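Local coordinates for dihydroorotase (Agrobacterium tumefaciens, PDB 2OGJ), which catalyses the deacetylation of acetyl-(R)-mandelate and, less efficiently, hydrolyses acetyl glycolate in vitro, using a TIM-barrel scaffold with a binuclear zinc site, at residues Gly95-Gly99 against Ile387-Tyr392; Pro124-Arg128 against Ile382-Ile387; Phe270-Glu276 against Lys310-Val314. All coordinates share one frame; numbering follows the deposited sequence.

Contact 1: residues Gly95-Gly99 against Ile387-Tyr392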
# COMPACT_ATOMS: atom_id res chain seq x y z
N GLY A 95 31.46 -26.09 -2.73
CA GLY A 95 32.76 -25.64 -3.20
C GLY A 95 33.79 -26.70 -3.60
O GLY A 95 33.51 -27.59 -4.40
N ALA A 96 34.99 -26.57 -3.02
CA ALA A 96 36.13 -27.45 -3.27
C ALA A 96 35.87 -28.94 -3.16
O ALA A 96 36.26 -29.69 -4.05
CB ALA A 96 37.26 -27.09 -2.34
N GLU A 97 35.24 -29.37 -2.06
CA GLU A 97 34.91 -30.78 -1.90
C GLU A 97 34.06 -31.28 -3.06
O GLU A 97 33.84 -32.47 -3.21
CB GLU A 97 34.18 -31.00 -0.57
CG GLU A 97 34.00 -32.47 -0.20
CD GLU A 97 33.27 -32.65 1.12
OE1 GLU A 97 32.90 -31.63 1.74
OE2 GLU A 97 33.07 -33.81 1.53
N ARG A 98 33.61 -30.34 -3.90
CA ARG A 98 32.77 -30.66 -5.07
C ARG A 98 33.46 -30.39 -6.40
O ARG A 98 32.90 -30.64 -7.47
CB ARG A 98 31.47 -29.85 -5.02
CG ARG A 98 30.51 -30.19 -3.86
CD ARG A 98 29.72 -31.45 -4.14
NE ARG A 98 28.92 -31.87 -2.99
CZ ARG A 98 29.40 -32.52 -1.93
NH1 ARG A 98 30.68 -32.83 -1.86
NH2 ARG A 98 28.59 -32.86 -0.93
N GLY A 99 34.68 -29.86 -6.33
CA GLY A 99 35.42 -29.56 -7.54
C GLY A 99 35.21 -28.15 -8.02
O GLY A 99 35.65 -27.81 -9.12
N ILE A 387 42.31 -30.83 -2.53
CA ILE A 387 41.15 -31.37 -1.84
C ILE A 387 40.45 -32.49 -2.59
O ILE A 387 40.18 -32.39 -3.78
CB ILE A 387 40.12 -30.26 -1.55
CG1 ILE A 387 40.76 -29.14 -0.72
CG2 ILE A 387 38.94 -30.84 -0.79
CD1 ILE A 387 41.57 -28.17 -1.53
N ALA A 388 40.16 -33.58 -1.88
CA ALA A 388 39.46 -34.71 -2.48
C ALA A 388 38.03 -34.28 -2.76
O ALA A 388 37.28 -33.91 -1.84
CB ALA A 388 39.46 -35.91 -1.53
N ALA A 389 37.65 -34.31 -4.04
CA ALA A 389 36.32 -33.93 -4.47
C ALA A 389 35.49 -35.16 -4.78
O ALA A 389 36.03 -36.25 -5.02
CB ALA A 389 36.39 -33.02 -5.71
N SER A 390 34.17 -34.97 -4.78
CA SER A 390 33.21 -36.04 -5.05
C SER A 390 31.81 -35.46 -5.25
O SER A 390 31.46 -34.41 -4.69
CB SER A 390 33.21 -37.04 -3.90
OG SER A 390 32.07 -37.88 -3.93
N ARG A 391 31.00 -36.14 -6.06
CA ARG A 391 29.63 -35.70 -6.31
C ARG A 391 28.83 -35.81 -5.03
O ARG A 391 29.17 -36.62 -4.16
CB ARG A 391 28.98 -36.54 -7.41
CG ARG A 391 29.36 -36.08 -8.81
CD ARG A 391 28.75 -36.94 -9.91
NE ARG A 391 27.32 -37.13 -9.71
CZ ARG A 391 26.78 -38.24 -9.21
NH1 ARG A 391 27.55 -39.27 -8.87
NH2 ARG A 391 25.46 -38.32 -9.04
N TYR A 392 27.79 -34.98 -4.92
CA TYR A 392 26.89 -34.92 -3.78
C TYR A 392 26.00 -36.15 -3.75
O TYR A 392 25.43 -36.56 -4.76
CB TYR A 392 26.01 -33.66 -3.87
CG TYR A 392 24.85 -33.62 -2.89
CD1 TYR A 392 25.04 -33.21 -1.57
CD2 TYR A 392 23.57 -34.05 -3.28
CE1 TYR A 392 23.98 -33.24 -0.65
CE2 TYR A 392 22.50 -34.08 -2.36
CZ TYR A 392 22.72 -33.68 -1.05
OH TYR A 392 21.69 -33.77 -0.13
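Glu97 O draws three partners: Ser390 N donates a hydrogen bond to it at 3.0 Å, Ala389 CA brings a CA-H...O contact at 3.1 Å, and Arg98 NH1 adds a weak bond from within its own segment. The Ser390 bond is bent, with an N-H...O angle of 145°. The acceptor belongs to a short 3-10 turn, Ala96-Arg98, that leads into TIM-barrel strand 100-106, whereas the donor follows strand 385-388, an edge of the mixed sheet. Within the turn Gly99 N binds Ala96 O. Ala389 CB packs against this turn, 3.6 Å from Gly99 N; at the backbone angles of Gly99 a side chain would be pressed against the preceding carbonyl oxygen. At the other end of the contact Ile387 lays its CG2 branch beside the turn, 4.2 Å from Glu97 N, while its CB faces Ala96 CB. Arg98 starts away from 387-392 but bends back at chi2 (-79°), so that its CD comes within 3.5 Å of Ser390 O and its guanidinium reaches Tyr392. Tyr392 N lies over one face of the guanidinium, offset toward its rim; it bonds Asp303 OD1, which pins the backbone beside Arg98, while Tyr392 OH bonds Asn298 OD1 and so ties down the far end of the ring. The guanidinium and ring planes are 49° apart, so the two do not stack face to face: Arg98 NE meets Tyr392 CB at 3.5 Å, and Arg98 NH2 stands at the ring edge, in its plane, 3.6 Å from Tyr392 CD1.

Contact 2: residues Pro124-Arg128 against Ile382-Ile387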
# COMPACT_ATOMS: atom_id res chain seq x y z
N PRO A 124 37.12 -16.18 5.47
CA PRO A 124 37.57 -17.48 5.98
C PRO A 124 37.54 -18.66 5.01
O PRO A 124 38.06 -19.72 5.33
CB PRO A 124 36.64 -17.70 7.18
CG PRO A 124 35.37 -17.08 6.73
CD PRO A 124 35.85 -15.79 6.10
N SER A 125 36.95 -18.50 3.83
CA SER A 125 36.85 -19.60 2.87
C SER A 125 38.11 -19.88 2.06
O SER A 125 38.87 -18.95 1.74
CB SER A 125 35.70 -19.37 1.89
OG SER A 125 34.44 -19.67 2.47
N ARG A 126 38.35 -21.15 1.71
CA ARG A 126 39.52 -21.45 0.91
C ARG A 126 39.29 -21.20 -0.57
O ARG A 126 40.24 -21.06 -1.33
CB ARG A 126 40.07 -22.89 1.14
CG ARG A 126 39.10 -24.06 1.32
CD ARG A 126 39.91 -25.36 1.15
NE ARG A 126 39.36 -26.60 1.72
CZ ARG A 126 38.06 -26.92 1.76
NH1 ARG A 126 37.13 -26.09 1.29
NH2 ARG A 126 37.70 -28.10 2.25
N GLU A 127 38.02 -21.12 -0.98
CA GLU A 127 37.68 -20.87 -2.37
C GLU A 127 37.63 -19.38 -2.66
O GLU A 127 37.68 -18.56 -1.75
CB GLU A 127 36.33 -21.48 -2.72
CG GLU A 127 36.24 -22.96 -2.39
CD GLU A 127 35.70 -23.22 -0.99
OE1 GLU A 127 35.84 -22.34 -0.11
OE2 GLU A 127 35.16 -24.33 -0.77
N ARG A 128 37.53 -19.03 -3.94
CA ARG A 128 37.44 -17.63 -4.32
C ARG A 128 35.95 -17.36 -4.22
O ARG A 128 35.14 -18.06 -4.85
CB ARG A 128 37.90 -17.41 -5.75
CG ARG A 128 37.87 -15.95 -6.20
CD ARG A 128 38.10 -15.86 -7.70
NE ARG A 128 39.18 -16.75 -8.10
CZ ARG A 128 40.47 -16.44 -8.05
NH1 ARG A 128 40.86 -15.25 -7.62
NH2 ARG A 128 41.37 -17.35 -8.41
N ILE A 382 43.80 -26.02 -4.92
CA ILE A 382 43.94 -24.58 -4.81
C ILE A 382 45.31 -24.28 -4.25
O ILE A 382 45.55 -24.45 -3.05
CB ILE A 382 42.85 -24.02 -3.87
CG1 ILE A 382 41.46 -24.44 -4.36
CG2 ILE A 382 42.95 -22.50 -3.75
CD1 ILE A 382 40.35 -24.17 -3.38
N GLY A 383 46.21 -23.83 -5.11
CA GLY A 383 47.57 -23.58 -4.69
C GLY A 383 48.15 -24.93 -4.33
O GLY A 383 48.01 -25.90 -5.09
N ALA A 384 48.79 -25.02 -3.17
CA ALA A 384 49.41 -26.26 -2.73
C ALA A 384 48.44 -27.27 -2.12
O ALA A 384 48.78 -28.45 -1.98
CB ALA A 384 50.52 -25.97 -1.73
N GLU A 385 47.25 -26.82 -1.73
CA GLU A 385 46.28 -27.73 -1.13
C GLU A 385 45.60 -28.53 -2.24
O GLU A 385 45.33 -28.01 -3.31
CB GLU A 385 45.23 -26.94 -0.33
CG GLU A 385 44.57 -27.72 0.82
CD GLU A 385 43.44 -26.95 1.50
OE1 GLU A 385 43.61 -25.75 1.80
OE2 GLU A 385 42.37 -27.56 1.74
N ALA A 386 45.36 -29.80 -1.99
CA ALA A 386 44.69 -30.65 -2.95
C ALA A 386 43.53 -31.26 -2.20
O ALA A 386 43.72 -32.10 -1.32
CB ALA A 386 45.63 -31.73 -3.44
N ILE A 387 42.31 -30.83 -2.53
CA ILE A 387 41.15 -31.37 -1.84
C ILE A 387 40.45 -32.49 -2.59
O ILE A 387 40.18 -32.39 -3.78
CB ILE A 387 40.12 -30.26 -1.55
CG1 ILE A 387 40.76 -29.14 -0.72
CG2 ILE A 387 38.94 -30.84 -0.79
CD1 ILE A 387 41.57 -28.17 -1.53
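With its CG wedged between backbone N and carbonyl carbon (chi1 39°) and the chain then extended as far as NE, Arg126 reaches straight out toward strand 385-388. Glu385 comes to meet it with CG opposite its own backbone N (chi1 -154°) and an extended chain, and the two side chains cross at about a right angle. The resulting salt bridge runs from Arg126 NE to Glu385 OE2, 3.2 Å, with the oxygen at the guanidinium edge; as a hydrogen bond it is weak, the N-H...O angle being 131°. Arg126 NH1 makes a second salt bridge, 3.3 Å to Glu127 OE2, an oxygen that also accepts from Ala96 N, so the guanidinium joins two carboxylates. Two isoleucines add van der Waals contact to polar atoms: Ile387 CG1 lies 3.8 Å from Arg126 NE, and Ile382 CD1 lies 3.7 Å from Arg126 O and touches the side chain of Glu127. A type II' turn runs from Ile382 to Glu385, with Gly383 and Ala384 at its corners and Gly383 at positive phi. The contact thus sets a loop between helix 114-122 and barrel strand 128-132 against a tight two-residue beta hairpin joining strands 368-382 and 385-388.

Contact 3: residues Phe270-Glu276 against Lys310-Val314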
# COMPACT_ATOMS: atom_id res chain seq x y z
N PHE A 270 15.05 -24.97 -14.41
CA PHE A 270 15.65 -25.74 -15.50
C PHE A 270 14.77 -26.85 -16.02
O PHE A 270 14.24 -27.66 -15.26
CB PHE A 270 17.00 -26.34 -15.10
CG PHE A 270 17.67 -27.09 -16.22
CD1 PHE A 270 18.26 -26.41 -17.28
CD2 PHE A 270 17.66 -28.49 -16.24
CE1 PHE A 270 18.84 -27.11 -18.34
CE2 PHE A 270 18.24 -29.20 -17.30
CZ PHE A 270 18.83 -28.51 -18.35
N SER A 271 14.64 -26.88 -17.35
CA SER A 271 13.85 -27.89 -18.05
C SER A 271 14.68 -28.55 -19.15
O SER A 271 15.32 -27.86 -19.96
CB SER A 271 12.62 -27.24 -18.68
OG SER A 271 11.94 -28.17 -19.51
N PHE A 272 14.62 -29.92 -19.14
CA PHE A 272 15.39 -30.65 -20.15
C PHE A 272 14.84 -30.30 -21.53
O PHE A 272 15.60 -30.08 -22.47
CB PHE A 272 15.24 -32.15 -19.97
CG PHE A 272 16.07 -32.72 -18.88
CD1 PHE A 272 17.45 -32.75 -18.99
CD2 PHE A 272 15.46 -33.31 -17.78
CE1 PHE A 272 18.24 -33.36 -18.01
CE2 PHE A 272 16.24 -33.92 -16.79
CZ PHE A 272 17.63 -33.95 -16.91
N LYS A 273 13.51 -30.29 -21.62
CA LYS A 273 12.82 -29.99 -22.86
C LYS A 273 13.17 -28.62 -23.41
O LYS A 273 13.49 -28.49 -24.59
CB LYS A 273 11.32 -30.15 -22.65
CG LYS A 273 11.01 -31.53 -22.12
CD LYS A 273 9.54 -31.88 -22.08
CE LYS A 273 9.37 -33.37 -21.72
NZ LYS A 273 7.94 -33.80 -21.55
N VAL A 274 13.13 -27.58 -22.58
CA VAL A 274 13.47 -26.25 -23.05
C VAL A 274 14.90 -26.24 -23.57
O VAL A 274 15.16 -25.76 -24.67
CB VAL A 274 13.34 -25.18 -21.94
CG1 VAL A 274 13.97 -23.88 -22.39
CG2 VAL A 274 11.87 -24.95 -21.60
N ALA A 275 15.82 -26.78 -22.78
CA ALA A 275 17.23 -26.82 -23.15
C ALA A 275 17.51 -27.62 -24.41
O ALA A 275 18.37 -27.25 -25.21
CB ALA A 275 18.06 -27.38 -21.99
N GLU A 276 16.80 -28.73 -24.58
CA GLU A 276 16.99 -29.58 -25.74
C GLU A 276 16.66 -28.77 -26.97
O GLU A 276 17.48 -28.59 -27.87
CB GLU A 276 16.08 -30.80 -25.68
CG GLU A 276 16.66 -32.04 -26.35
CD GLU A 276 15.63 -33.13 -26.61
OE1 GLU A 276 14.86 -33.46 -25.68
OE2 GLU A 276 15.60 -33.66 -27.74
N LYS A 310 23.61 -32.78 -17.23
CA LYS A 310 22.29 -32.62 -17.84
C LYS A 310 22.41 -31.86 -19.17
O LYS A 310 21.72 -32.18 -20.14
CB LYS A 310 21.34 -31.87 -16.90
CG LYS A 310 21.02 -32.62 -15.60
CD LYS A 310 20.05 -31.83 -14.74
CE LYS A 310 19.73 -32.58 -13.46
NZ LYS A 310 19.03 -31.70 -12.48
N LEU A 311 23.29 -30.86 -19.20
CA LEU A 311 23.49 -30.08 -20.41
C LEU A 311 24.18 -30.95 -21.45
O LEU A 311 23.84 -30.90 -22.63
CB LEU A 311 24.33 -28.84 -20.12
CG LEU A 311 23.59 -27.55 -19.75
CD1 LEU A 311 22.55 -27.25 -20.83
CD2 LEU A 311 22.94 -27.68 -18.37
N LEU A 312 25.14 -31.74 -21.00
CA LEU A 312 25.85 -32.65 -21.90
C LEU A 312 24.88 -33.67 -22.48
O LEU A 312 25.07 -34.13 -23.60
CB LEU A 312 26.96 -33.40 -21.15
CG LEU A 312 27.89 -34.22 -22.04
CD1 LEU A 312 28.84 -33.27 -22.74
CD2 LEU A 312 28.69 -35.20 -21.21
N SER A 313 23.86 -34.02 -21.70
CA SER A 313 22.87 -35.00 -22.12
C SER A 313 21.89 -34.46 -23.15
O SER A 313 21.28 -35.23 -23.88
CB SER A 313 22.09 -35.51 -20.91
OG SER A 313 21.07 -34.60 -20.53
N VAL A 314 21.71 -33.14 -23.20
CA VAL A 314 20.80 -32.58 -24.20
C VAL A 314 21.59 -31.96 -25.33
O VAL A 314 21.21 -30.94 -25.91
CB VAL A 314 19.81 -31.56 -23.60
CG1 VAL A 314 18.74 -32.29 -22.79
CG2 VAL A 314 20.55 -30.55 -22.75
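The Phe272 ring meets Val314 at its edge, where Val314 CG1 sits near the ring plane, 4.0 Å from Phe272 CD1, and it is crossed at about a right angle by the aliphatic chain of Lys310. Lys310 CB comes to 3.6 Å from Phe272 CE1, with CG and CD following along toward Phe272 CZ. The second ring, Phe270, is approached obliquely on its far end: Lys310 CD lies 4.1 Å from Phe270 CE2, and Leu311 CD2 an equal distance from Phe270 CE1, while His265 meets the same ring with the planes about 30° apart. Lys310 therefore runs its extended methylenes past both rings and carries its ammonium beyond them, where Lys310 NZ bonds Thr362 O. Placing CG beside the backbone N (chi1 -79°) swings the end of Phe272 toward 310-314. Val314, at the C-terminal side of 310-314, packs against helix 272-280: its CG1 branch faces Phe272, its CG2 branch reaches Ala275 CB at 4.1 Å, and its CB lies 4.1 Å from Glu276 CA. On the other side Ser271 is the N-cap of helix 272-280, its OG accepting a weak bond from Val274 N. Phe270 stands about 7 Å, side chain to side chain, from the zinc ligand His231. This is the packing of two successive outer helices of an amidohydrolase TIM barrel, with Phe270 on the side toward the zinc site.

How the contacts relate
Followed from the N terminus, the chain passes through 95-99, ahead of barrel strand 100-106, then through 124-128, ahead of strand 128-132. Both meet partners more than 250 residues on, so contacts 1 and 2 tie barrel loops to hairpin strand 385-388 and the C-terminal tail. Contact 3, between 270-276 and 310-314, is the most local and closes a loop of 33 residues joining two barrel helices. The chain then returns through strands 348-362 and 368-382; 382-387 closes contact 2 and 387-392 contact 1. The loops are nested: 3 within 2, and 2 within 1. Contacts 1 and 2 share Ile387 and touch, their centres 11 Å apart; contact 3 lies across the chain's centre from contact 2.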